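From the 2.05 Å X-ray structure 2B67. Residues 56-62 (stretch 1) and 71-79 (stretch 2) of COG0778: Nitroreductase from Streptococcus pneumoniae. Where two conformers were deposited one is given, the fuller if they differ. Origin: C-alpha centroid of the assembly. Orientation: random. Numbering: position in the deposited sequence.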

# COMPACT_ATOMS: atom_id res chain seq x y z
N LYS A 56 -16.70 -15.51 -12.90
CA LYS A 56 -17.46 -14.28 -13.24
C LYS A 56 -16.65 -13.21 -14.01
O LYS A 56 -17.02 -12.04 -14.04
CB LYS A 56 -18.12 -13.67 -11.98
CG LYS A 56 -19.16 -14.63 -11.33
CD LYS A 56 -19.93 -13.97 -10.19
CE LYS A 56 -21.23 -14.73 -9.87
NZ LYS A 56 -20.98 -16.02 -9.11
N ASN A 57 -15.56 -13.63 -14.66
CA ASN A 57 -14.66 -12.70 -15.31
C ASN A 57 -15.30 -11.86 -16.40
O ASN A 57 -15.00 -10.67 -16.50
CB ASN A 57 -13.46 -13.42 -15.90
CG ASN A 57 -12.70 -14.21 -14.86
OD1 ASN A 57 -11.61 -13.83 -14.44
ND2 ASN A 57 -13.28 -15.30 -14.43
N ALA A 58 -16.14 -12.46 -17.22
CA ALA A 58 -16.76 -11.73 -18.34
C ALA A 58 -17.72 -10.65 -17.83
O ALA A 58 -17.76 -9.56 -18.39
CB ALA A 58 -17.48 -12.69 -19.30
N GLU A 59 -18.53 -11.02 -16.83
CA GLU A 59 -19.42 -10.12 -16.11
C GLU A 59 -18.63 -8.95 -15.51
O GLU A 59 -18.92 -7.78 -15.78
CB GLU A 59 -20.12 -10.87 -14.96
CG GLU A 59 -21.61 -11.21 -15.15
CD GLU A 59 -22.42 -11.07 -13.84
OE1 GLU A 59 -23.26 -10.13 -13.75
OE2 GLU A 59 -22.21 -11.88 -12.91
N LEU A 60 -17.62 -9.29 -14.71
CA LEU A 60 -16.78 -8.28 -14.05
C LEU A 60 -16.18 -7.31 -15.04
O LEU A 60 -16.17 -6.10 -14.81
CB LEU A 60 -15.68 -8.96 -13.20
CG LEU A 60 -14.71 -8.03 -12.48
CD1 LEU A 60 -15.47 -7.11 -11.47
CD2 LEU A 60 -13.59 -8.82 -11.80
N ALA A 61 -15.70 -7.84 -16.17
CA ALA A 61 -15.05 -7.02 -17.18
C ALA A 61 -15.94 -5.91 -17.72
O ALA A 61 -15.44 -4.86 -18.13
CB ALA A 61 -14.56 -7.90 -18.33
N LYS A 62 -17.26 -6.14 -17.75
CA LYS A 62 -18.24 -5.11 -18.20
C LYS A 62 -18.25 -3.88 -17.32
O LYS A 62 -18.77 -2.83 -17.74
CB LYS A 62 -19.66 -5.68 -18.24
CG LYS A 62 -19.84 -6.80 -19.24
CD LYS A 62 -21.27 -7.30 -19.19
CE LYS A 62 -21.42 -8.50 -20.08
NZ LYS A 62 -22.69 -9.20 -19.73
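Stretch 2 (71-79) QVSSAPVTI

Stretch 2 (Gln71 to Ile79) packs on the short helix of stretch 1. It enters as the last turn of a helix, Gln71 to Ser74, closed by a backbone hydrogen bond from Ala75 N to Gln71 O (3.0 Å); Ala75 is the first residue to leave helical phi/psi, and after Pro76 the chain extends into a strand at Val77 to Ile79. The strand runs at 56° to the helix of stretch 1, N-to-C directions compared, with a closest axial approach of 9.9 Å. The face offered by stretch 1 consists of Asn57, Leu60 and Ala61, spaced so that all three CA-to-CB bonds point toward stretch 2, while Ala58 points away.

Val72 (chi1 t) is the centre of the apolar contact. Its CG1 lies 3.8 Å from Ala61 CA, 4.0 Å from Leu60 CD2 and 4.0 Å from Asn57 O, and its CB is 3.9 Å from Ala61 CB. The small side chain of Ala61 lies where the CA atoms of the two stretches come nearest, 5.0 Å between Ala61 CA and Val72 CA. Ser73, set sideways, borders this contact, with OG 3.3 Å from Ala61 CB.

Asn57 (chi1 m) has the most surface covered by the other stretch, 72 Å², and is buried against the turn into the strand. Its OD1 stands 3.9 Å from each of Ala75 O, Pro76 O and Thr78 N; the two carbonyl oxygens are acceptors like OD1 itself, and Thr78 N, the donor among them, is too far for a hydrogen bond. No hydrogen bond joins the two stretches, so the fit rests on packing. Leu60 (chi1 t, chi2 p) links the helical and extended parts of stretch 2: the same CD2 that meets Val72 lies 3.7 Å from Thr78 CG2. Thr78 points toward stretch 1, whereas its strand neighbours Val77 and Ile79 point away, as expected of alternating side chains. Together the two surfaces bury 309 Å².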

# COMPACT_ATOMS: atom_id res chain seq x y z
N GLN A 71 -8.38 -6.16 -20.49
CA GLN A 71 -7.50 -6.75 -19.48
C GLN A 71 -8.25 -7.72 -18.58
O GLN A 71 -7.83 -8.86 -18.40
CB GLN A 71 -6.80 -5.66 -18.66
CG GLN A 71 -5.77 -4.86 -19.47
CD GLN A 71 -5.14 -3.74 -18.66
OE1 GLN A 71 -4.62 -3.97 -17.56
NE2 GLN A 71 -5.19 -2.51 -19.19
N VAL A 72 -9.38 -7.29 -18.05
CA VAL A 72 -10.16 -8.15 -17.19
C VAL A 72 -10.78 -9.34 -17.96
O VAL A 72 -10.88 -10.45 -17.41
CB VAL A 72 -11.20 -7.36 -16.37
CG1 VAL A 72 -11.94 -8.31 -15.40
CG2 VAL A 72 -10.52 -6.24 -15.59
N SER A 73 -11.18 -9.12 -19.21
CA SER A 73 -11.76 -10.23 -20.03
C SER A 73 -10.76 -11.32 -20.31
O SER A 73 -11.11 -12.50 -20.26
CB SER A 73 -12.28 -9.74 -21.39
OG SER A 73 -13.38 -8.88 -21.24
N SER A 74 -9.52 -10.93 -20.63
CA SER A 74 -8.50 -11.90 -21.00
C SER A 74 -7.81 -12.57 -19.83
O SER A 74 -7.59 -13.78 -19.88
CB SER A 74 -7.44 -11.27 -21.88
OG SER A 74 -8.01 -10.92 -23.12
N ALA A 75 -7.48 -11.80 -18.78
CA ALA A 75 -6.71 -12.34 -17.66
C ALA A 75 -7.35 -13.62 -17.13
O ALA A 75 -8.55 -13.67 -16.90
CB ALA A 75 -6.54 -11.31 -16.55
N PRO A 76 -6.54 -14.70 -16.97
CA PRO A 76 -7.13 -15.96 -16.50
C PRO A 76 -7.80 -15.77 -15.13
O PRO A 76 -8.78 -16.44 -14.80
CB PRO A 76 -5.92 -16.89 -16.38
CG PRO A 76 -4.85 -16.28 -17.17
CD PRO A 76 -5.08 -14.81 -17.20
N VAL A 77 -7.26 -14.83 -14.34
CA VAL A 77 -7.74 -14.58 -12.99
C VAL A 77 -7.76 -13.08 -12.76
O VAL A 77 -6.86 -12.38 -13.22
CB VAL A 77 -6.81 -15.24 -11.92
CG1 VAL A 77 -7.26 -14.88 -10.48
CG2 VAL A 77 -6.76 -16.72 -12.10
N THR A 78 -8.77 -12.62 -12.03
CA THR A 78 -8.81 -11.27 -11.48
C THR A 78 -9.16 -11.38 -10.00
O THR A 78 -10.06 -12.12 -9.61
CB THR A 78 -9.83 -10.34 -12.18
OG1 THR A 78 -9.45 -10.16 -13.54
CG2 THR A 78 -9.89 -8.93 -11.46
N ILE A 79 -8.42 -10.65 -9.19
CA ILE A 79 -8.62 -10.68 -7.76
C ILE A 79 -9.21 -9.35 -7.47
O ILE A 79 -8.57 -8.32 -7.71
CB ILE A 79 -7.28 -10.85 -6.99
CG1 ILE A 79 -6.68 -12.23 -7.26
CG2 ILE A 79 -7.52 -10.68 -5.50
CD1 ILE A 79 -5.19 -12.36 -6.95